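Long-range contacts in phosphodiesterase (Candida albicans, PDB 6CPU), which is a mostly helical, metal-containing phosphodiesterase of the HD superfamily, crystallised with zinc and magnesium ions: residues H31-T36 against I260-D265; E193-E198 against P252-L257. All coordinates share one frame; numbering follows the deposited sequence.

Contact 1: H31-T36 against I260-D265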
ATOM      1  N   HIS A  31      17.451   5.986   9.551  1.00 20.98           N
ATOM      2  CA  HIS A  31      17.089   4.898  10.464  1.00 20.72           C
ATOM      3  C   HIS A  31      15.568   4.709  10.494  1.00 20.32           C
ATOM      4  O   HIS A  31      15.079   3.573  10.460  1.00 20.62           O
ATOM      5  CB  HIS A  31      17.632   5.233  11.855  1.00 21.27           C
ATOM      6  CG  HIS A  31      17.236   4.279  12.931  1.00 21.84           C
ATOM      7  ND1 HIS A  31      17.851   3.059  13.110  1.00 22.82           N
ATOM      8  CD2 HIS A  31      16.326   4.389  13.924  1.00 22.77           C
ATOM      9  CE1 HIS A  31      17.324   2.451  14.157  1.00 23.37           C
ATOM     10  NE2 HIS A  31      16.392   3.235  14.666  1.00 23.14           N
ATOM     11  N   LEU A  32      14.832   5.822  10.559  1.00 18.45           N
ATOM     12  CA  LEU A  32      13.372   5.775  10.607  1.00 19.07           C
ATOM     13  C   LEU A  32      12.785   5.261   9.302  1.00 18.55           C
ATOM     14  O   LEU A  32      11.863   4.466   9.345  1.00 19.36           O
ATOM     15  CB  LEU A  32      12.786   7.148  10.943  1.00 18.49           C
ATOM     16  CG  LEU A  32      13.125   7.680  12.329  1.00 18.22           C
ATOM     17  CD1 LEU A  32      12.543   9.067  12.441  1.00 18.57           C
ATOM     18  CD2 LEU A  32      12.589   6.781  13.430  1.00 19.30           C
ATOM     19  N   PHE A  33      13.304   5.714   8.150  1.00 18.79           N
ATOM     20  CA  PHE A  33      12.789   5.248   6.837  1.00 19.50           C
ATOM     21  C   PHE A  33      12.902   3.729   6.688  1.00 19.00           C
ATOM     22  O   PHE A  33      12.037   3.107   6.066  1.00 20.47           O
ATOM     23  CB  PHE A  33      13.496   5.926   5.661  1.00 20.44           C
ATOM     24  CG  PHE A  33      12.897   7.251   5.247  1.00 20.24           C
ATOM     25  CD1 PHE A  33      11.559   7.359   4.885  1.00 19.84           C
ATOM     26  CD2 PHE A  33      13.694   8.390   5.173  1.00 20.50           C
ATOM     27  CE1 PHE A  33      11.024   8.576   4.496  1.00 20.26           C
ATOM     28  CE2 PHE A  33      13.166   9.596   4.770  1.00 20.04           C
ATOM     29  CZ  PHE A  33      11.835   9.697   4.428  1.00 19.68           C
ATOM     30  N   LYS A  34      13.960   3.142   7.253  1.00 19.44           N
ATOM     31  CA  LYS A  34      14.224   1.711   7.109  1.00 20.45           C
ATOM     32  C   LYS A  34      13.310   0.824   7.950  1.00 21.39           C
ATOM     33  O   LYS A  34      13.215  -0.378   7.689  1.00 20.74           O
ATOM     34  CB  LYS A  34      15.694   1.399   7.421  1.00 21.74           C
ATOM     35  CG  LYS A  34      16.613   1.825   6.289  1.00 22.96           C
ATOM     36  CD  LYS A  34      18.024   1.287   6.425  1.00 25.51           C
ATOM     37  CE  LYS A  34      18.816   2.051   7.455  1.00 28.15           C
ATOM     38  NZ  LYS A  34      20.271   1.743   7.308  1.00 29.55           N
ATOM     39  N   LYS A  35      12.612   1.409   8.923  1.00 22.02           N
ATOM     40  CA  LYS A  35      11.702   0.639   9.780  1.00 22.69           C
ATOM     41  C   LYS A  35      10.589  -0.125   9.041  1.00 21.66           C
ATOM     42  O   LYS A  35      10.166  -1.212   9.498  1.00 22.41           O
ATOM     43  CB  LYS A  35      11.137   1.527  10.887  1.00 23.65           C
ATOM     44  CG  LYS A  35      12.231   1.853  11.893  1.00 25.17           C
ATOM     45  CD  LYS A  35      11.711   2.548  13.118  1.00 27.64           C
ATOM     46  CE  LYS A  35      12.805   2.656  14.160  1.00 28.52           C
ATOM     47  NZ  LYS A  35      13.006   1.374  14.885  1.00 29.16           N
ATOM     48  N   THR A  36      10.142   0.389   7.893  1.00 18.96           N
ATOM     49  CA  THR A  36       9.109  -0.290   7.119  1.00 19.60           C
ATOM     50  C   THR A  36       9.674  -1.336   6.117  1.00 19.22           C
ATOM     51  O   THR A  36       8.962  -1.801   5.217  1.00 18.83           O
ATOM     52  CB  THR A  36       8.171   0.733   6.446  1.00 19.84           C
ATOM     53  OG1 THR A  36       8.938   1.698   5.716  1.00 19.75           O
ATOM     54  CG2 THR A  36       7.358   1.426   7.501  1.00 20.28           C
ATOM     55  N   ILE A 260       8.207   6.800  -3.231  1.00 18.17           N
ATOM     56  CA  ILE A 260       7.801   5.422  -2.958  1.00 18.83           C
ATOM     57  C   ILE A 260       8.045   5.031  -1.503  1.00 18.10           C
ATOM     58  O   ILE A 260       7.252   4.272  -0.919  1.00 17.97           O
ATOM     59  CB  ILE A 260       8.498   4.434  -3.917  1.00 20.41           C
ATOM     60  CG1 ILE A 260       8.080   4.749  -5.354  1.00 20.92           C
ATOM     61  CG2 ILE A 260       8.133   2.991  -3.576  1.00 19.62           C
ATOM     62  CD1 ILE A 260       9.094   4.308  -6.377  1.00 21.86           C
ATOM     63  N   PHE A 261       9.123   5.538  -0.902  1.00 18.90           N
ATOM     64  CA  PHE A 261       9.350   5.315   0.536  1.00 19.34           C
ATOM     65  C   PHE A 261       8.210   5.899   1.363  1.00 19.00           C
ATOM     66  O   PHE A 261       7.738   5.275   2.324  1.00 19.28           O
ATOM     67  CB  PHE A 261      10.678   5.913   1.001  1.00 20.12           C
ATOM     68  CG  PHE A 261      11.827   4.961   0.960  1.00 21.07           C
ATOM     69  CD1 PHE A 261      12.489   4.699  -0.226  1.00 21.02           C
ATOM     70  CD2 PHE A 261      12.287   4.366   2.127  1.00 23.02           C
ATOM     71  CE1 PHE A 261      13.564   3.832  -0.266  1.00 22.62           C
ATOM     72  CE2 PHE A 261      13.364   3.497   2.097  1.00 24.50           C
ATOM     73  CZ  PHE A 261      13.999   3.222   0.896  1.00 23.37           C
ATOM     74  N   ILE A 262       7.772   7.097   0.986  1.00 19.31           N
ATOM     75  CA  ILE A 262       6.648   7.770   1.634  1.00 20.77           C
ATOM     76  C   ILE A 262       5.373   6.941   1.508  1.00 19.25           C
ATOM     77  O   ILE A 262       4.658   6.782   2.486  1.00 18.41           O
ATOM     78  CB  ILE A 262       6.364   9.169   1.010  1.00 22.61           C
ATOM     79  CG1 ILE A 262       7.456  10.211   1.299  1.00 25.49           C
ATOM     80  CG2 ILE A 262       4.994   9.696   1.406  1.00 24.10           C
ATOM     81  CD1 ILE A 262       8.432   9.904   2.381  1.00 26.50           C
ATOM     82  N   VAL A 263       5.122   6.386   0.318  1.00 17.97           N
ATOM     83  CA  VAL A 263       3.960   5.513   0.105  1.00 17.72           C
ATOM     84  C   VAL A 263       4.064   4.259   0.973  1.00 16.84           C
ATOM     85  O   VAL A 263       3.104   3.900   1.665  1.00 17.02           O
ATOM     86  CB  VAL A 263       3.809   5.085  -1.379  1.00 18.66           C
ATOM     87  CG1 VAL A 263       2.750   3.999  -1.518  1.00 18.93           C
ATOM     88  CG2 VAL A 263       3.453   6.273  -2.253  1.00 19.33           C
ATOM     89  N   ARG A 264       5.216   3.600   0.946  1.00 16.37           N
ATOM     90  CA  ARG A 264       5.419   2.385   1.765  1.00 16.63           C
ATOM     91  C   ARG A 264       5.134   2.669   3.242  1.00 16.83           C
ATOM     92  O   ARG A 264       4.482   1.867   3.927  1.00 15.76           O
ATOM     93  CB  ARG A 264       6.828   1.828   1.580  1.00 16.92           C
ATOM     94  CG  ARG A 264       7.093   0.563   2.359  1.00 16.76           C
ATOM     95  CD  ARG A 264       8.485   0.038   2.103  1.00 17.49           C
ATOM     96  NE  ARG A 264       9.504   0.745   2.885  1.00 17.21           N
ATOM     97  CZ  ARG A 264      10.787   0.410   2.932  1.00 18.15           C
ATOM     98  NH1 ARG A 264      11.251  -0.590   2.200  1.00 18.67           N
ATOM     99  NH2 ARG A 264      11.621   1.080   3.719  1.00 18.50           N
ATOM    100  N   ASP A 265       5.579   3.833   3.715  1.00 16.53           N
ATOM    101  CA  ASP A 265       5.354   4.258   5.098  1.00 18.81           C
ATOM    102  C   ASP A 265       3.874   4.453   5.491  1.00 18.10           C
ATOM    103  O   ASP A 265       3.560   4.481   6.682  1.00 18.64           O
ATOM    104  CB  ASP A 265       6.133   5.561   5.403  1.00 20.45           C
ATOM    105  CG  ASP A 265       7.647   5.351   5.523  1.00 23.27           C
ATOM    106  OD1 ASP A 265       8.105   4.189   5.644  1.00 24.32           O
ATOM    107  OD2 ASP A 265       8.397   6.373   5.499  1.00 26.29           O
TER
HETATM  108  O   HOH W   1       9.335   4.079   8.181  1.00 19.20           O

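Contact 2: E193-E198 against P252-L257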
ATOM      1  N   GLU A 193      19.295  15.733   0.096  1.00 28.93           N
ATOM      2  CA  GLU A 193      20.335  15.218   1.001  1.00 30.12           C
ATOM      3  C   GLU A 193      20.393  13.706   1.204  1.00 30.02           C
ATOM      4  O   GLU A 193      21.446  13.182   1.559  1.00 30.22           O
ATOM      5  CB  GLU A 193      20.210  15.892   2.356  1.00 33.26           C
ATOM      6  CG  GLU A 193      20.423  17.400   2.282  1.00 36.24           C
ATOM      7  CD  GLU A 193      20.613  18.028   3.647  1.00 38.69           C
ATOM      8  OE1 GLU A 193      21.283  17.428   4.516  1.00 43.27           O
ATOM      9  OE2 GLU A 193      20.091  19.136   3.856  1.00 45.69           O
ATOM     10  N   ILE A 194      19.284  13.002   1.007  1.00 27.81           N
ATOM     11  CA  ILE A 194      19.275  11.550   1.231  1.00 26.71           C
ATOM     12  C   ILE A 194      19.375  10.807  -0.082  1.00 25.75           C
ATOM     13  O   ILE A 194      18.686  11.146  -1.037  1.00 26.85           O
ATOM     14  CB  ILE A 194      18.007  11.104   1.985  1.00 26.36           C
ATOM     15  CG1 ILE A 194      18.011  11.739   3.373  1.00 26.58           C
ATOM     16  CG2 ILE A 194      17.933   9.576   2.065  1.00 25.78           C
ATOM     17  CD1 ILE A 194      16.753  11.528   4.175  1.00 26.43           C
ATOM     18  N   ASN A 195      20.247   9.798  -0.117  1.00 26.54           N
ATOM     19  CA  ASN A 195      20.395   8.916  -1.266  1.00 27.96           C
ATOM     20  C   ASN A 195      19.548   7.661  -1.019  1.00 26.65           C
ATOM     21  O   ASN A 195      19.990   6.712  -0.385  1.00 26.50           O
ATOM     22  CB  ASN A 195      21.872   8.555  -1.481  1.00 30.79           C
ATOM     23  CG  ASN A 195      22.159   8.072  -2.891  1.00 34.08           C
ATOM     24  OD1 ASN A 195      21.409   8.360  -3.821  1.00 38.36           O
ATOM     25  ND2 ASN A 195      23.250   7.338  -3.059  1.00 35.53           N
ATOM     26  N   PHE A 196      18.317   7.679  -1.511  1.00 24.11           N
ATOM     27  CA  PHE A 196      17.341   6.656  -1.123  1.00 24.78           C
ATOM     28  C   PHE A 196      17.693   5.228  -1.550  1.00 24.97           C
ATOM     29  O   PHE A 196      17.359   4.270  -0.835  1.00 24.77           O
ATOM     30  CB  PHE A 196      15.933   7.078  -1.555  1.00 23.88           C
ATOM     31  CG  PHE A 196      15.318   8.089  -0.631  1.00 23.28           C
ATOM     32  CD1 PHE A 196      14.581   7.678   0.471  1.00 23.59           C
ATOM     33  CD2 PHE A 196      15.520   9.449  -0.823  1.00 23.61           C
ATOM     34  CE1 PHE A 196      14.032   8.595   1.342  1.00 23.12           C
ATOM     35  CE2 PHE A 196      14.976  10.371   0.051  1.00 22.77           C
ATOM     36  CZ  PHE A 196      14.225   9.949   1.124  1.00 23.82           C
ATOM     37  N   ILE A 197      18.414   5.078  -2.662  1.00 24.05           N
ATOM     38  CA  ILE A 197      18.850   3.754  -3.105  1.00 26.22           C
ATOM     39  C   ILE A 197      19.724   3.059  -2.059  1.00 25.72           C
ATOM     40  O   ILE A 197      19.700   1.827  -1.949  1.00 23.86           O
ATOM     41  CB  ILE A 197      19.593   3.814  -4.472  1.00 27.75           C
ATOM     42  CG1 ILE A 197      19.723   2.417  -5.100  1.00 29.32           C
ATOM     43  CG2 ILE A 197      20.966   4.459  -4.316  1.00 27.74           C
ATOM     44  CD1 ILE A 197      18.492   1.947  -5.842  1.00 29.92           C
ATOM     45  N   GLU A 198      20.471   3.840  -1.280  1.00 25.46           N
ATOM     46  CA  GLU A 198      21.330   3.289  -0.235  1.00 26.73           C
ATOM     47  C   GLU A 198      20.544   2.753   0.955  1.00 26.11           C
ATOM     48  O   GLU A 198      21.108   2.057   1.777  1.00 25.84           O
ATOM     49  CB  GLU A 198      22.331   4.329   0.264  1.00 29.05           C
ATOM     50  CG  GLU A 198      23.451   4.627  -0.718  1.00 31.26           C
ATOM     51  CD  GLU A 198      24.331   5.771  -0.252  1.00 34.69           C
ATOM     52  OE1 GLU A 198      24.627   5.857   0.960  1.00 36.94           O
ATOM     53  OE2 GLU A 198      24.714   6.601  -1.100  1.00 37.57           O
ATOM     54  N   PRO A 252      13.952  11.918 -11.748  1.00 34.73           N
ATOM     55  CA  PRO A 252      15.157  11.147 -11.423  1.00 34.52           C
ATOM     56  C   PRO A 252      14.897   9.994 -10.444  1.00 31.60           C
ATOM     57  O   PRO A 252      13.957  10.054  -9.662  1.00 30.77           O
ATOM     58  CB  PRO A 252      16.093  12.175 -10.769  1.00 35.53           C
ATOM     59  CG  PRO A 252      15.485  13.513 -10.984  1.00 36.90           C
ATOM     60  CD  PRO A 252      14.034  13.312 -11.274  1.00 37.56           C
ATOM     61  N   LEU A 253      15.740   8.970 -10.507  1.00 30.92           N
ATOM     62  CA  LEU A 253      15.703   7.831  -9.578  1.00 29.74           C
ATOM     63  C   LEU A 253      15.459   8.235  -8.118  1.00 28.37           C
ATOM     64  O   LEU A 253      14.574   7.692  -7.475  1.00 27.45           O
ATOM     65  CB  LEU A 253      17.015   7.047  -9.665  1.00 30.58           C
ATOM     66  CG  LEU A 253      17.310   5.977  -8.605  1.00 31.75           C
ATOM     67  CD1 LEU A 253      16.309   4.833  -8.666  1.00 32.64           C
ATOM     68  CD2 LEU A 253      18.719   5.438  -8.788  1.00 33.60           C
ATOM     69  N   ASN A 254      16.264   9.154  -7.591  1.00 27.20           N
ATOM     70  CA  ASN A 254      16.178   9.494  -6.163  1.00 27.64           C
ATOM     71  C   ASN A 254      14.843  10.104  -5.757  1.00 26.43           C
ATOM     72  O   ASN A 254      14.350   9.844  -4.658  1.00 24.94           O
ATOM     73  CB  ASN A 254      17.297  10.444  -5.730  1.00 26.86           C
ATOM     74  CG  ASN A 254      17.535  10.399  -4.230  1.00 26.98           C
ATOM     75  OD1 ASN A 254      17.669   9.322  -3.646  1.00 26.74           O
ATOM     76  ND2 ASN A 254      17.587  11.557  -3.599  1.00 27.28           N
ATOM     77  N   GLU A 255      14.290  10.934  -6.636  1.00 27.18           N
ATOM     78  CA  GLU A 255      13.011  11.595  -6.408  1.00 27.55           C
ATOM     79  C   GLU A 255      11.853  10.599  -6.414  1.00 26.52           C
ATOM     80  O   GLU A 255      10.967  10.671  -5.566  1.00 25.19           O
ATOM     81  CB  GLU A 255      12.802  12.643  -7.491  1.00 31.05           C
ATOM     82  CG  GLU A 255      11.634  13.580  -7.285  1.00 34.19           C
ATOM     83  CD  GLU A 255      11.683  14.753  -8.254  1.00 35.98           C
ATOM     84  OE1 GLU A 255      12.798  15.177  -8.638  1.00 39.27           O
ATOM     85  OE2 GLU A 255      10.606  15.235  -8.645  1.00 39.72           O
ATOM     86  N   LEU A 256      11.858   9.677  -7.372  1.00 25.21           N
ATOM     87  CA  LEU A 256      10.854   8.602  -7.392  1.00 24.93           C
ATOM     88  C   LEU A 256      10.974   7.689  -6.184  1.00 23.20           C
ATOM     89  O   LEU A 256       9.970   7.355  -5.564  1.00 21.71           O
ATOM     90  CB  LEU A 256      10.930   7.773  -8.671  1.00 26.27           C
ATOM     91  CG  LEU A 256      10.242   8.347  -9.899  1.00 28.43           C
ATOM     92  CD1 LEU A 256      10.379   7.375 -11.063  1.00 28.89           C
ATOM     93  CD2 LEU A 256       8.773   8.656  -9.629  1.00 29.17           C
ATOM     94  N   LEU A 257      12.196   7.302  -5.827  1.00 21.96           N
ATOM     95  CA  LEU A 257      12.387   6.488  -4.625  1.00 21.57           C
ATOM     96  C   LEU A 257      11.881   7.185  -3.358  1.00 20.45           C
ATOM     97  O   LEU A 257      11.258   6.547  -2.513  1.00 18.71           O
ATOM     98  CB  LEU A 257      13.843   6.065  -4.458  1.00 22.00           C
ATOM     99  CG  LEU A 257      14.415   5.046  -5.456  1.00 22.26           C
ATOM    100  CD1 LEU A 257      15.859   4.714  -5.100  1.00 22.94           C
ATOM    101  CD2 LEU A 257      13.603   3.768  -5.528  1.00 23.37           C
TER
HETATM  102  O   HOH W   2      18.831   7.063  -4.716  1.00 30.72           O

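Contact 1: H31-T36 against I260-D265
Thr36 shares its hydroxyl between two side chains of 260-265, a compact example of how buried polar groups can satisfy one another. OG1 donates to Asp265 OD1 at 2.6 Å, meeting that oxygen nearly along its C-O axis, and accepts a weak bond from Arg264 NE at 3.0 Å. With chi1 at 52°, OG1 sits between the backbone N and the carbonyl carbon, while CG2 packs against Asp265 OD1. Arg264 also uses NH2, which bonds to Phe33 O at 3.1 Å; the oxygen lies close to the guanidinium plane, although the N-H...O angle of 137° is bent. Thr36 O lies over one face of the same guanidinium, with its own hydrogen bond coming from Asn269, and NH1 forms a salt bridge to Asp228, so the buried charge has a carboxylate partner.

Asp265 OD1 has a second donor in a water 2.8 Å away, which also donates to Leu32 O and so bridges the Asp265 carboxylate to the backbone of helix 25-34. OD2 instead approaches the edge of the Phe33 ring, 3.4 Å from CD1, with carboxylate and ring nearly coplanar. Ile262 CD1 touches the same rim 3.6 Å from CE1, and the edge of Phe261 is turned toward the Phe33 face in an offset edge-to-face pair, planes at 80°.

Helix 25-34 joins strand 16-21 to strand 46-49 of the parallel sheet, so the contact docks a beta-alpha-beta connection of an N-terminal alpha/beta unit against helix 253-264 of the helical body.

Contact 2: E193-E198 against P252-L257
Asn254 reads the backbone of 193-198 with both ends of its amide, illustrating how one side chain can fix the path of a loop. ND2 donates to Ile194 O at 2.8 Å, nearly in the amide plane, and OD1 accepts from Phe196 N at 2.8 Å. The second bond is fairly straight, 164° at the hydrogen, and its donor lies in the carbonyl plane. CG stands anti to the backbone N (chi1 -159°), and from there the end of the side chain comes nearer to the loop. Because opposite ends of the group are engaged by an acceptor and a donor, its flip state is unambiguous.

Water adds a second layer of polar contacts. One molecule donates to Asn254 OD1 at 2.8 Å and to Asn195 OD1, and accepts from Ile197 N, so OD1 of Asn254 serves two donors. Within the loop, Asn195 ND2 bonds to Glu198 OE2, an almost straight link that holds the Asn195 amide with its oxygen on the water.

Apolar packing flanks this polar strip. Phe196 CB meets Leu257 CB at 3.7 Å, while the edge of its ring passes Asn254 OD1, 3.6 Å from CD2. Ile194 CG2 covers the centre of one face of that ring. Leu257 CD1 lies 3.6 Å from Ile197 N and also touches CB and CD1 of Ile197, the two side chains crossing at a slant.

Directional amide bonds thus set the position of the loop on the first turn of the helix, and nonpolar packing fills in beside them: main-chain groups that have left helix 177-193 find partners in an asparagine and an ordered water.

Overall arrangement
Successive turns of helix 253-264 serve the two contacts, whose centres are 12 Å apart: contact 2 uses its start and contact 1 its end. Aromatic side chains bridge them. Phe196 of contact 2 reaches both phenylalanines of contact 1, with its CE1 3.7 Å from Phe33 CE2 and its CD1 3.7 Å from Phe261 CD1, and Ile194 CD1 also packs on Phe33. Contact 1 is the deeper, about 12 Å from the centre of the chain against about 19 Å for contact 2. Neither includes a zinc ligand; His278, Asp462, His349 and Asp350 hold that ion, and His278 lies on helix 276-292, the next helix along the chain.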